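Local coordinates for protein cysteine synthase 3 (Entamoeba histolytica, PDB 6KR5) that probably makes L-cysteine from O-acetyl-L-serine and sulfide, as a pyridoxal-5'-phosphate-dependent O-acetylserine sulfhydrylase, at residues 45-50 against 170-175; 56-61 against 191-196; 174-179 against 303-308; 182-187 against 202-207. One frame throughout, in Å; residues are numbered along the deposited sequence.

Contact 1 (45-50 against 170-175)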
loop_
_atom_site.group_PDB
_atom_site.type_symbol
_atom_site.label_atom_id
_atom_site.label_comp_id
_atom_site.label_asym_id
_atom_site.label_seq_id
_atom_site.Cartn_x
_atom_site.Cartn_y
_atom_site.Cartn_z
ATOM N N LEU B 45 20.317 -1.267 -0.302
ATOM C CA LEU B 45 19.081 -1.279 -1.071
ATOM C C LEU B 45 17.984 -1.930 -0.252
ATOM O O LEU B 45 18.232 -2.932 0.427
ATOM C CB LEU B 45 19.251 -2.048 -2.384
ATOM C CG LEU B 45 20.483 -1.687 -3.207
ATOM C CD1 LEU B 45 20.543 -2.616 -4.427
ATOM C CD2 LEU B 45 20.435 -0.217 -3.613
ATOM N N VAL B 46 16.770 -1.383 -0.334
ATOM C CA VAL B 46 15.628 -1.918 0.402
ATOM C C VAL B 46 14.605 -2.467 -0.582
ATOM O O VAL B 46 14.258 -1.811 -1.572
ATOM C CB VAL B 46 15.002 -0.862 1.337
ATOM C CG1 VAL B 46 15.921 -0.618 2.523
ATOM C CG2 VAL B 46 14.685 0.447 0.610
ATOM N N LYS B 47 14.112 -3.673 -0.301
ATOM C CA LYS B 47 13.099 -4.315 -1.131
ATOM C C LYS B 47 11.747 -4.113 -0.462
ATOM O O LYS B 47 11.539 -4.565 0.666
ATOM C CB LYS B 47 13.390 -5.802 -1.320
ATOM C CG LYS B 47 12.433 -6.444 -2.321
ATOM C CD LYS B 47 12.962 -7.735 -2.888
ATOM C CE LYS B 47 11.986 -8.324 -3.905
ATOM N NZ LYS B 47 11.799 -7.533 -5.164
ATOM N N LEU B 48 10.840 -3.418 -1.150
ATOM C CA LEU B 48 9.629 -2.885 -0.520
ATOM C C LEU B 48 8.460 -3.840 -0.736
ATOM O O LEU B 48 7.691 -3.708 -1.694
ATOM C CB LEU B 48 9.331 -1.497 -1.065
ATOM C CG LEU B 48 10.542 -0.586 -0.953
ATOM C CD1 LEU B 48 10.171 0.785 -1.476
ATOM C CD2 LEU B 48 10.972 -0.480 0.473
ATOM N N GLU B 49 8.293 -4.775 0.206
ATOM C CA GLU B 49 7.185 -5.714 0.108
ATOM C C GLU B 49 5.850 -5.044 0.395
ATOM O O GLU B 49 4.797 -5.660 0.189
ATOM C CB GLU B 49 7.444 -6.906 1.031
ATOM C CG GLU B 49 8.643 -7.724 0.547
ATOM C CD GLU B 49 8.380 -8.343 -0.822
ATOM O OE1 GLU B 49 7.366 -9.065 -0.925
ATOM O OE2 GLU B 49 9.170 -8.117 -1.772
ATOM N N CYS B 50 5.864 -3.788 0.830
ATOM C CA CYS B 50 4.632 -3.025 0.930
ATOM C C CYS B 50 3.975 -2.800 -0.427
ATOM O O CYS B 50 2.796 -2.422 -0.478
ATOM C CB CYS B 50 4.933 -1.689 1.591
ATOM S SG CYS B 50 3.491 -0.679 1.818
ATOM N N VAL B 170 11.197 -18.080 -4.272
ATOM C CA VAL B 170 11.880 -18.212 -5.555
ATOM C C VAL B 170 11.725 -16.917 -6.340
ATOM O O VAL B 170 12.680 -16.413 -6.941
ATOM C CB VAL B 170 11.340 -19.425 -6.334
ATOM C CG1 VAL B 170 11.970 -19.492 -7.720
ATOM C CG2 VAL B 170 11.617 -20.703 -5.567
ATOM N N TYR B 171 10.533 -16.324 -6.283
ATOM C CA TYR B 171 10.291 -15.068 -6.982
ATOM C C TYR B 171 11.025 -13.911 -6.312
ATOM O O TYR B 171 11.698 -13.123 -6.983
ATOM C CB TYR B 171 8.788 -14.799 -7.048
ATOM C CG TYR B 171 8.033 -15.736 -7.965
ATOM C CD1 TYR B 171 7.535 -16.956 -7.503
ATOM C CD2 TYR B 171 7.801 -15.390 -9.294
ATOM C CE1 TYR B 171 6.838 -17.806 -8.346
ATOM C CE2 TYR B 171 7.107 -16.234 -10.142
ATOM C CZ TYR B 171 6.629 -17.437 -9.663
ATOM O OH TYR B 171 5.935 -18.267 -10.515
ATOM N N THR B 172 10.919 -13.797 -4.983
ATOM C CA THR B 172 11.624 -12.735 -4.273
ATOM C C THR B 172 13.106 -12.747 -4.620
ATOM O O THR B 172 13.688 -11.713 -4.972
ATOM C CB THR B 172 11.422 -12.892 -2.762
ATOM O OG1 THR B 172 10.055 -13.222 -2.484
ATOM C CG2 THR B 172 11.809 -11.607 -2.018
ATOM N N ALA B 173 13.723 -13.927 -4.544
ATOM C CA ALA B 173 15.146 -14.052 -4.840
ATOM C C ALA B 173 15.449 -13.711 -6.290
ATOM O O ALA B 173 16.421 -13.000 -6.572
ATOM C CB ALA B 173 15.628 -15.465 -4.523
ATOM N N ASN B 174 14.637 -14.215 -7.226
ATOM C CA ASN B 174 14.888 -13.914 -8.631
ATOM C C ASN B 174 14.798 -12.420 -8.898
ATOM O O ASN B 174 15.594 -11.870 -9.670
ATOM C CB ASN B 174 13.906 -14.650 -9.538
ATOM C CG ASN B 174 14.219 -14.429 -11.007
ATOM O OD1 ASN B 174 15.326 -14.732 -11.456
ATOM N ND2 ASN B 174 13.263 -13.878 -11.757
ATOM N N GLU B 175 13.823 -11.750 -8.277
ATOM C CA GLU B 175 13.721 -10.303 -8.416
ATOM C C GLU B 175 14.987 -9.610 -7.929
ATOM O O GLU B 175 15.476 -8.681 -8.579
ATOM C CB GLU B 175 12.503 -9.789 -7.652
ATOM C CG GLU B 175 11.185 -10.256 -8.248
ATOM C CD GLU B 175 10.031 -10.166 -7.272
ATOM O OE1 GLU B 175 10.052 -9.258 -6.414
ATOM O OE2 GLU B 175 9.099 -10.986 -7.376
#

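Contact 2 (56-61 against 191-196). With PLP (pyridoxal-5'-phosphate), chain D.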
loop_
_atom_site.group_PDB
_atom_site.type_symbol
_atom_site.label_atom_id
_atom_site.label_comp_id
_atom_site.label_asym_id
_atom_site.label_seq_id
_atom_site.Cartn_x
_atom_site.Cartn_y
_atom_site.Cartn_z
ATOM N N SER B 56 2.030 -6.497 2.160
ATOM C CA SER B 56 3.058 -7.171 2.937
ATOM C C SER B 56 3.587 -8.365 2.170
ATOM O O SER B 56 2.981 -8.840 1.209
ATOM C CB SER B 56 2.555 -7.626 4.310
ATOM O OG SER B 56 2.029 -8.950 4.247
ATOM N N VAL B 57 4.744 -8.843 2.630
ATOM C CA VAL B 57 5.370 -10.032 2.063
ATOM C C VAL B 57 4.442 -11.236 2.129
ATOM O O VAL B 57 4.560 -12.163 1.317
ATOM C CB VAL B 57 6.696 -10.274 2.809
ATOM C CG1 VAL B 57 6.438 -10.592 4.266
ATOM C CG2 VAL B 57 7.505 -11.363 2.138
ATOM N N LYS B 58 3.503 -11.247 3.078
ATOM C CA LYS B 58 2.623 -12.404 3.214
ATOM C C LYS B 58 1.642 -12.553 2.058
ATOM O O LYS B 58 1.025 -13.617 1.937
ATOM C CB LYS B 58 1.863 -12.344 4.537
ATOM C CG LYS B 58 2.773 -12.388 5.756
ATOM C CD LYS B 58 3.760 -13.548 5.712
ATOM C CE LYS B 58 4.307 -13.819 7.096
ATOM N NZ LYS B 58 5.665 -13.217 7.194
ATOM N N ASP B 59 1.484 -11.540 1.205
ATOM C CA ASP B 59 0.748 -11.759 -0.039
ATOM C C ASP B 59 1.348 -12.926 -0.809
ATOM O O ASP B 59 0.625 -13.760 -1.370
ATOM C CB ASP B 59 0.792 -10.512 -0.927
ATOM C CG ASP B 59 -0.144 -9.412 -0.479
ATOM O OD1 ASP B 59 -0.401 -9.274 0.729
ATOM O OD2 ASP B 59 -0.605 -8.664 -1.370
ATOM N N ARG B 60 2.683 -12.986 -0.858
ATOM C CA ARG B 60 3.343 -14.064 -1.585
ATOM C C ARG B 60 3.094 -15.400 -0.917
ATOM O O ARG B 60 2.892 -16.416 -1.599
ATOM C CB ARG B 60 4.846 -13.822 -1.645
ATOM C CG ARG B 60 5.293 -12.533 -2.304
ATOM C CD ARG B 60 6.803 -12.486 -2.201
ATOM N NE ARG B 60 7.399 -11.227 -2.624
ATOM C CZ ARG B 60 7.914 -10.997 -3.826
ATOM N NH1 ARG B 60 7.876 -11.923 -4.780
ATOM N NH2 ARG B 60 8.486 -9.832 -4.077
ATOM N N VAL B 61 3.122 -15.403 0.415
ATOM C CA VAL B 61 3.048 -16.628 1.200
ATOM C C VAL B 61 1.640 -17.197 1.154
ATOM O O VAL B 61 1.446 -18.393 0.904
ATOM C CB VAL B 61 3.495 -16.355 2.646
ATOM C CG1 VAL B 61 3.240 -17.580 3.538
ATOM C CG2 VAL B 61 4.966 -15.904 2.681
ATOM N N VAL B 191 13.219 -12.276 10.926
ATOM C CA VAL B 191 12.683 -13.641 10.876
ATOM C C VAL B 191 11.382 -13.748 11.664
ATOM O O VAL B 191 11.353 -13.534 12.886
ATOM C CB VAL B 191 13.706 -14.660 11.402
ATOM C CG1 VAL B 191 13.052 -16.050 11.481
ATOM C CG2 VAL B 191 14.929 -14.681 10.507
ATOM N N GLY B 192 10.305 -14.108 10.961
ATOM C CA GLY B 192 9.064 -14.514 11.592
ATOM C C GLY B 192 8.871 -16.005 11.405
ATOM O O GLY B 192 9.203 -16.789 12.308
ATOM N N THR B 193 8.352 -16.406 10.235
ATOM C CA THR B 193 8.263 -17.825 9.900
ATOM C C THR B 193 9.603 -18.388 9.453
ATOM O O THR B 193 9.782 -19.614 9.474
ATOM C CB THR B 193 7.238 -18.084 8.787
ATOM O OG1 THR B 193 7.705 -17.533 7.545
ATOM C CG2 THR B 193 5.873 -17.493 9.145
ATOM N N ALA B 194 10.520 -17.517 9.025
ATOM C CA ALA B 194 11.825 -17.786 8.420
ATOM C C ALA B 194 11.692 -18.136 6.941
ATOM O O ALA B 194 12.705 -18.403 6.300
ATOM C CB ALA B 194 12.625 -18.881 9.153
ATOM N N GLY B 195 10.485 -18.103 6.363
ATOM C CA GLY B 195 10.356 -18.370 4.937
ATOM C C GLY B 195 11.212 -17.467 4.069
ATOM O O GLY B 195 11.804 -17.917 3.083
ATOM N N THR B 196 11.283 -16.178 4.416
ATOM C CA THR B 196 12.043 -15.234 3.597
ATOM C C THR B 196 13.536 -15.501 3.696
ATOM O O THR B 196 14.218 -15.633 2.673
ATOM C CB THR B 196 11.747 -13.792 3.996
ATOM O OG1 THR B 196 10.353 -13.521 3.805
ATOM C CG2 THR B 196 12.540 -12.845 3.123
HETATM N N1 PLP D . 7.690 -8.651 9.318
HETATM C C2 PLP D . 6.359 -8.724 9.009
HETATM C C2A PLP D . 5.525 -7.491 9.164
HETATM C C3 PLP D . 5.819 -9.917 8.562
HETATM O O3 PLP D . 4.487 -9.967 8.264
HETATM C C4 PLP D . 6.629 -11.036 8.422
HETATM C C4A PLP D . 6.055 -12.354 8.043
HETATM O O4A PLP D . 4.838 -12.470 7.854
HETATM C C5 PLP D . 7.984 -10.948 8.735
HETATM C C6 PLP D . 8.497 -9.753 9.186
HETATM C C5A PLP D . 8.915 -12.136 8.653
HETATM O O4P PLP D . 8.961 -12.763 7.401
HETATM P P PLP D . 9.144 -14.354 7.403
HETATM O O1P PLP D . 10.327 -14.684 8.296
HETATM O O2P PLP D . 7.885 -14.950 7.964
HETATM O O3P PLP D . 9.381 -14.754 5.992
#

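Contact 3 (174-179 against 303-308). With PLP (pyridoxal-5'-phosphate), chain D.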
loop_
_atom_site.group_PDB
_atom_site.type_symbol
_atom_site.label_atom_id
_atom_site.label_comp_id
_atom_site.label_asym_id
_atom_site.label_seq_id
_atom_site.Cartn_x
_atom_site.Cartn_y
_atom_site.Cartn_z
ATOM N N ASN B 174 14.637 -14.215 -7.226
ATOM C CA ASN B 174 14.888 -13.914 -8.631
ATOM C C ASN B 174 14.798 -12.420 -8.898
ATOM O O ASN B 174 15.594 -11.870 -9.670
ATOM C CB ASN B 174 13.906 -14.650 -9.538
ATOM C CG ASN B 174 14.219 -14.429 -11.007
ATOM O OD1 ASN B 174 15.326 -14.732 -11.456
ATOM N ND2 ASN B 174 13.263 -13.878 -11.757
ATOM N N GLU B 175 13.823 -11.750 -8.277
ATOM C CA GLU B 175 13.721 -10.303 -8.416
ATOM C C GLU B 175 14.987 -9.610 -7.929
ATOM O O GLU B 175 15.476 -8.681 -8.579
ATOM C CB GLU B 175 12.503 -9.789 -7.652
ATOM C CG GLU B 175 11.185 -10.256 -8.248
ATOM C CD GLU B 175 10.031 -10.166 -7.272
ATOM O OE1 GLU B 175 10.052 -9.258 -6.414
ATOM O OE2 GLU B 175 9.099 -10.986 -7.376
ATOM N N ILE B 176 15.525 -10.032 -6.783
ATOM C CA ILE B 176 16.776 -9.441 -6.301
ATOM C C ILE B 176 17.912 -9.739 -7.270
ATOM O O ILE B 176 18.729 -8.862 -7.583
ATOM C CB ILE B 176 17.105 -9.947 -4.887
ATOM C CG1 ILE B 176 16.051 -9.443 -3.895
ATOM C CG2 ILE B 176 18.510 -9.487 -4.476
ATOM C CD1 ILE B 176 16.040 -10.216 -2.596
ATOM N N TRP B 177 17.980 -10.980 -7.752
ATOM C CA TRP B 177 19.037 -11.356 -8.683
ATOM C C TRP B 177 18.984 -10.500 -9.940
ATOM O O TRP B 177 19.997 -9.943 -10.372
ATOM C CB TRP B 177 18.921 -12.835 -9.032
ATOM C CG TRP B 177 20.073 -13.301 -9.859
ATOM C CD1 TRP B 177 20.049 -13.643 -11.181
ATOM C CD2 TRP B 177 21.428 -13.437 -9.427
ATOM N NE1 TRP B 177 21.317 -14.006 -11.595
ATOM C CE2 TRP B 177 22.177 -13.890 -10.532
ATOM C CE3 TRP B 177 22.080 -13.240 -8.204
ATOM C CZ2 TRP B 177 23.548 -14.144 -10.449
ATOM C CZ3 TRP B 177 23.440 -13.483 -8.125
ATOM C CH2 TRP B 177 24.159 -13.932 -9.243
ATOM N N GLU B 178 17.799 -10.372 -10.532
ATOM C CA GLU B 178 17.669 -9.613 -11.771
ATOM C C GLU B 178 17.874 -8.118 -11.537
ATOM O O GLU B 178 18.592 -7.454 -12.295
ATOM C CB GLU B 178 16.297 -9.870 -12.399
ATOM C CG GLU B 178 16.106 -11.266 -12.981
ATOM C CD GLU B 178 16.858 -11.468 -14.283
ATOM O OE1 GLU B 178 17.019 -10.489 -15.039
ATOM O OE2 GLU B 178 17.275 -12.615 -14.556
ATOM N N ASP B 179 17.242 -7.563 -10.499
ATOM C CA ASP B 179 17.322 -6.122 -10.282
ATOM C C ASP B 179 18.755 -5.672 -9.994
ATOM O O ASP B 179 19.159 -4.580 -10.415
ATOM C CB ASP B 179 16.382 -5.698 -9.148
ATOM C CG ASP B 179 14.915 -5.788 -9.536
ATOM O OD1 ASP B 179 14.612 -5.975 -10.733
ATOM O OD2 ASP B 179 14.058 -5.658 -8.640
ATOM N N VAL B 303 21.226 -5.945 0.443
ATOM C CA VAL B 303 19.793 -5.908 0.148
ATOM C C VAL B 303 19.032 -6.239 1.423
ATOM O O VAL B 303 19.306 -7.255 2.068
ATOM C CB VAL B 303 19.412 -6.889 -0.973
ATOM C CG1 VAL B 303 17.885 -6.956 -1.134
ATOM C CG2 VAL B 303 20.068 -6.481 -2.285
ATOM N N ILE B 304 18.053 -5.405 1.762
ATOM C CA ILE B 304 17.313 -5.523 3.013
ATOM C C ILE B 304 15.839 -5.688 2.670
ATOM O O ILE B 304 15.263 -4.835 1.988
ATOM C CB ILE B 304 17.526 -4.289 3.904
ATOM C CG1 ILE B 304 19.022 -3.974 4.046
ATOM C CG2 ILE B 304 16.906 -4.487 5.280
ATOM C CD1 ILE B 304 19.263 -2.725 4.861
ATOM N N ILE B 305 15.225 -6.761 3.161
ATOM C CA ILE B 305 13.788 -6.961 2.981
ATOM C C ILE B 305 13.038 -6.049 3.940
ATOM O O ILE B 305 13.314 -6.044 5.145
ATOM C CB ILE B 305 13.405 -8.428 3.236
ATOM C CG1 ILE B 305 14.198 -9.371 2.338
ATOM C CG2 ILE B 305 11.902 -8.624 3.024
ATOM C CD1 ILE B 305 13.979 -9.107 0.851
ATOM N N LEU B 306 12.067 -5.290 3.412
ATOM C CA LEU B 306 11.158 -4.500 4.247
ATOM C C LEU B 306 9.778 -5.145 4.173
ATOM O O LEU B 306 9.070 -4.965 3.172
ATOM C CB LEU B 306 11.102 -3.038 3.785
ATOM C CG LEU B 306 12.447 -2.304 3.641
ATOM C CD1 LEU B 306 12.205 -0.793 3.622
ATOM C CD2 LEU B 306 13.395 -2.663 4.737
ATOM N N PRO B 307 9.357 -5.914 5.186
ATOM C CA PRO B 307 8.167 -6.774 5.007
ATOM C C PRO B 307 6.824 -6.065 4.855
ATOM O O PRO B 307 5.914 -6.664 4.253
ATOM C CB PRO B 307 8.181 -7.646 6.274
ATOM C CG PRO B 307 9.639 -7.735 6.645
ATOM C CD PRO B 307 10.166 -6.342 6.347
ATOM N N ASP B 308 6.624 -4.866 5.406
ATOM C CA ASP B 308 5.317 -4.210 5.272
ATOM C C ASP B 308 5.463 -2.716 5.555
ATOM O O ASP B 308 6.574 -2.202 5.734
ATOM C CB ASP B 308 4.237 -4.877 6.150
ATOM C CG ASP B 308 4.392 -4.614 7.651
ATOM O OD1 ASP B 308 5.375 -3.971 8.091
ATOM O OD2 ASP B 308 3.504 -5.088 8.412
HETATM N N1 PLP D . 7.690 -8.651 9.318
HETATM C C2 PLP D . 6.359 -8.724 9.009
HETATM C C2A PLP D . 5.525 -7.491 9.164
HETATM C C3 PLP D . 5.819 -9.917 8.562
HETATM O O3 PLP D . 4.487 -9.967 8.264
HETATM C C4 PLP D . 6.629 -11.036 8.422
HETATM C C4A PLP D . 6.055 -12.354 8.043
HETATM O O4A PLP D . 4.838 -12.470 7.854
HETATM C C5 PLP D . 7.984 -10.948 8.735
HETATM C C6 PLP D . 8.497 -9.753 9.186
HETATM C C5A PLP D . 8.915 -12.136 8.653
HETATM O O4P PLP D . 8.961 -12.763 7.401
HETATM P P PLP D . 9.144 -14.354 7.403
HETATM O O1P PLP D . 10.327 -14.684 8.296
HETATM O O2P PLP D . 7.885 -14.950 7.964
HETATM O O3P PLP D . 9.381 -14.754 5.992
#

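Contact 4 (182-187 against 202-207)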
loop_
_atom_site.group_PDB
_atom_site.type_symbol
_atom_site.label_atom_id
_atom_site.label_comp_id
_atom_site.label_asym_id
_atom_site.label_seq_id
_atom_site.Cartn_x
_atom_site.Cartn_y
_atom_site.Cartn_z
ATOM N N GLY B 182 22.934 -9.502 -10.545
ATOM C CA GLY B 182 23.837 -10.427 -9.893
ATOM C C GLY B 182 24.816 -9.816 -8.916
ATOM O O GLY B 182 25.689 -10.538 -8.424
ATOM N N GLU B 183 24.687 -8.520 -8.597
ATOM C CA GLU B 183 25.647 -7.843 -7.729
ATOM C C GLU B 183 25.370 -8.038 -6.241
ATOM O O GLU B 183 26.246 -7.713 -5.431
ATOM C CB GLU B 183 25.677 -6.338 -8.030
ATOM C CG GLU B 183 26.117 -5.969 -9.451
ATOM C CD GLU B 183 27.563 -6.324 -9.728
ATOM O OE1 GLU B 183 28.368 -6.315 -8.771
ATOM O OE2 GLU B 183 27.894 -6.610 -10.901
ATOM N N VAL B 184 24.190 -8.550 -5.868
ATOM C CA VAL B 184 23.821 -8.683 -4.457
ATOM C C VAL B 184 24.903 -9.444 -3.706
ATOM O O VAL B 184 25.342 -10.518 -4.131
ATOM C CB VAL B 184 22.436 -9.361 -4.321
ATOM C CG1 VAL B 184 22.381 -10.695 -5.064
ATOM C CG2 VAL B 184 22.054 -9.543 -2.847
ATOM N N ASP B 185 25.332 -8.888 -2.577
ATOM C CA ASP B 185 26.379 -9.487 -1.757
ATOM C C ASP B 185 25.877 -9.989 -0.416
ATOM O O ASP B 185 26.380 -10.990 0.088
ATOM C CB ASP B 185 27.502 -8.482 -1.496
ATOM C CG ASP B 185 28.352 -8.216 -2.721
ATOM O OD1 ASP B 185 28.845 -9.195 -3.327
ATOM O OD2 ASP B 185 28.536 -7.028 -3.068
ATOM N N ILE B 186 24.937 -9.274 0.193
ATOM C CA ILE B 186 24.412 -9.605 1.514
ATOM C C ILE B 186 22.905 -9.446 1.429
ATOM O O ILE B 186 22.426 -8.498 0.803
ATOM C CB ILE B 186 25.005 -8.690 2.610
ATOM C CG1 ILE B 186 26.540 -8.678 2.537
ATOM C CG2 ILE B 186 24.533 -9.123 3.996
ATOM C CD1 ILE B 186 27.192 -7.757 3.523
ATOM N N ILE B 187 22.160 -10.394 2.003
ATOM C CA ILE B 187 20.711 -10.289 2.145
ATOM C C ILE B 187 20.377 -10.283 3.634
ATOM O O ILE B 187 20.877 -11.125 4.391
ATOM C CB ILE B 187 19.980 -11.424 1.396
ATOM C CG1 ILE B 187 18.465 -11.318 1.567
ATOM C CG2 ILE B 187 20.487 -12.808 1.825
ATOM C CD1 ILE B 187 17.859 -10.182 0.778
ATOM N N GLU B 202 18.579 -19.445 0.295
ATOM C CA GLU B 202 18.892 -20.649 -0.475
ATOM C C GLU B 202 18.930 -20.355 -1.967
ATOM O O GLU B 202 19.813 -20.846 -2.684
ATOM C CB GLU B 202 17.880 -21.754 -0.176
ATOM C CG GLU B 202 18.080 -22.430 1.173
ATOM C CD GLU B 202 17.143 -23.601 1.394
ATOM O OE1 GLU B 202 16.001 -23.562 0.883
ATOM O OE2 GLU B 202 17.547 -24.559 2.091
ATOM N N ASN B 203 17.983 -19.551 -2.458
ATOM C CA ASN B 203 17.896 -19.344 -3.896
ATOM C C ASN B 203 18.955 -18.373 -4.400
ATOM O O ASN B 203 19.418 -18.513 -5.538
ATOM C CB ASN B 203 16.496 -18.865 -4.276
ATOM C CG ASN B 203 15.496 -19.994 -4.318
ATOM O OD1 ASN B 203 15.575 -20.872 -5.177
ATOM N ND2 ASN B 203 14.548 -19.982 -3.391
ATOM N N LEU B 204 19.363 -17.397 -3.586
ATOM C CA LEU B 204 20.492 -16.567 -3.989
ATOM C C LEU B 204 21.790 -17.366 -3.954
ATOM O O LEU B 204 22.634 -17.223 -4.845
ATOM C CB LEU B 204 20.596 -15.329 -3.101
ATOM C CG LEU B 204 19.532 -14.254 -3.346
ATOM C CD1 LEU B 204 19.742 -13.075 -2.405
ATOM C CD2 LEU B 204 19.566 -13.803 -4.799
ATOM N N LYS B 205 21.965 -18.222 -2.942
ATOM C CA LYS B 205 23.229 -18.944 -2.831
ATOM C C LYS B 205 23.393 -19.964 -3.950
ATOM O O LYS B 205 24.525 -20.293 -4.323
ATOM C CB LYS B 205 23.344 -19.615 -1.460
ATOM C CG LYS B 205 23.988 -18.723 -0.403
ATOM C CD LYS B 205 23.927 -19.345 0.995
ATOM C CE LYS B 205 24.786 -18.532 1.957
ATOM N NZ LYS B 205 24.638 -18.954 3.375
ATOM N N LYS B 206 22.301 -20.395 -4.551
ATOM C CA LYS B 206 22.419 -21.328 -5.696
ATOM C C LYS B 206 23.044 -20.566 -6.864
ATOM O O LYS B 206 23.790 -21.161 -7.627
ATOM C CB LYS B 206 21.044 -21.826 -6.134
ATOM C CG LYS B 206 20.685 -23.215 -5.651
ATOM C CD LYS B 206 19.500 -23.818 -6.363
ATOM C CE LYS B 206 18.224 -23.633 -5.574
ATOM N NZ LYS B 206 18.217 -24.452 -4.336
ATOM N N LYS B 207 22.730 -19.285 -6.982
ATOM C CA LYS B 207 23.255 -18.491 -8.086
ATOM C C LYS B 207 24.629 -17.905 -7.788
ATOM O O LYS B 207 25.426 -17.700 -8.712
ATOM C CB LYS B 207 22.266 -17.373 -8.441
ATOM C CG LYS B 207 21.054 -17.894 -9.232
ATOM C CD LYS B 207 19.885 -16.920 -9.260
ATOM C CE LYS B 207 18.694 -17.517 -10.022
ATOM N NZ LYS B 207 17.587 -16.524 -10.228
#

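Contact 1 (45-50 against 170-175)
Lys47 leaves its strand with CG anti to the backbone N (chi1 -173°) and stays nearly straight until a bend at its last torsion (chi4 67°) turns the ammonium group onto Glu175. Glu175 answers from the helix with CG beside its own backbone N (chi1 -67°) and an extended chain beyond, and the two side chains meet at about a right angle. The salt bridge between Lys47 NZ and Glu175 OE1 spans 2.8 Å and uses the oxygen's anti lone pair, the one directed away from OE2. Before reaching the acid, the lysine chain passes Thr172, whose methyl CG2 lies 3.8 Å from Lys47 CE; the threonine hydroxyl is instead bonded to His169. Glu49 OE2 stands 4.9 Å from Glu175 OE1, a pairing of like charges that is probably eased by the positive groups around it: Arg60 forms salt bridges with both acids, and Lys47 and Glu49 also share the hydroxyl of Thr24. Glu175 OE1 further accepts from Thr24 N, a dense set of partners for one buried oxygen. All this polar chemistry lies between strand 43-48, itself flanked by strands 26-28 and 301-306, and helix 169-179, with helix 195-207 packed against that helix.

Contact 2 (56-61 against 191-196)
Lys58 and Thr193 approach only to 4.5 Å (Lys58 CE to Thr193 CG2), and the cofactor bridges their segments. Val57 makes the closest direct contact, its CG2 3.9 Å from Thr196 OG1, while its CG1 lies under the PLP ring near C4. Lys58 NZ is linked to PLP C4A at 1.3 Å, consistent with an internal aldimine, but the retained O4A overlaps the lysine end, so the fine geometry of the linkage is doubtful. Each terminal phosphate oxygen receives two bonds: O1P from Gly192 N and Ala194 N, O2P from the backbone N and hydroxyl of Thr193, O3P from those of Thr196. The hydroxyl bonds are short, 2.6 Å from Thr193 OG1 to O2P and 2.7 Å from Thr196 OG1 to O3P. Farther out, Thr193 OG1 (chi1 68°) accepts from Gly195 N in an ST turn and bonds to Asn165, and Ser56 OG caps Lys58 N. The glycine- and threonine-rich turn into helix 195-207 is the phosphate-binding loop of fold-type II PLP enzymes, here facing the lysine that is linked to the cofactor.

Contact 3 (174-179 against 303-308)
Neither Ile176 nor Val303, which meet across this contact, carries a flat group; the flat groups lie farther along the strand's exit. There Pro307 lies against one face of the PLP pyridine ring at its nitrogen end, CB 3.2 Å from PLP N1. The carboxylate of Asp308 sits beside the ring's methyl substituent, with OD2 3.2 Å from PLP C2A; OD2 is also hydrogen-bonded to Tyr313 OH and accepts from Asn88 ND2. The layout is that of a fold-type II PLP enzyme: helix 169-179 packs on one side of a largely parallel sheet, while strand 301-306 runs on from under that helix and ends at the cofactor. Across the helix-sheet interface the contact is wholly apolar and buried. Ile176 and Val303 reach toward each other tip to tip, and both branches of the valine are engaged: CG2 touches Ile176 CG2 at 4.0 Å, while CG1 lies alongside the longer CG1-CD1 arm. Ile305 crosses Ile176 at about a right angle. Val200 of helix 195-207 and Val184, in the loop that follows helix 169-179, add to the same cluster, and the side chain of Ile304 points to the other side of the sheet, toward helix 279-292. With CG1 of Ile176 anti to its carbonyl carbon (chi1 -66°), the terminal methyl touches two strand residues: Ile176 CD1 is 4.0 Å from Val303 CG1 and 4.2 Å from Ile305 CD1.

Contact 4 (182-187 against 202-207)
Apolar contacts carry the pairing of Leu204 with Val184 and Ile187. The two methyls of the leucine divide the work: Leu204 CD2 approaches Val184 CG1 at 4.2 Å, and Leu204 CD1 approaches Ile187 CB at 4.2 Å. The fork is carried toward the strand by a side chain with CG anti to the carbonyl carbon (chi1 -73°). Ile187 meets it with its branch point, while Val184 offers a methyl. No hydrogen bond or salt bridge joins the two segments, which meet through apolar packing alone. Backbone bonds instead run within the sheet, where Ile186 pairs with Thr301 and Val303, and Ile187 with Lys212. Charged groups operate at the margins. Lys208 donates to the carbonyl oxygens of Gly182 and Val184 and so ties the loop to the residues that follow segment 202-207, while Lys205 and Glu202 form salt bridges with Asp252 and Lys247. Val184 and Ile187 also touch Val303 of the neighbouring strand, which extends the apolar layer under the helix. Strand 186-190, helix 195-207 and strand 212-218 form a beta-alpha-beta crossover, and Leu204 packs the helix against the start of the first strand and the loop before it, as in alpha/beta folds.

The four contacts gather on one mixed sheet and at the ends of its strands, where the cofactor lies. Contacts 1 and 3 share helix 169-179, lie about 3 Å apart (all distances centre to centre) and reach the neighbouring strands 43-48 and 301-306. Contact 4, about 10 Å from contact 3, is on strand 186-190, the next strand over, and falls between the two segments of contact 3 in sequence. Contact 2, about 11 Å from contact 1 and 18 Å from contact 4, uses the opposite end of helix 195-207 from contact 4. Segments 56-61, 191-196 and 303-308, distant in sequence, converge on PLP; contact 1 joins the site through Arg60, which forms salt bridges with Glu49 and Glu175.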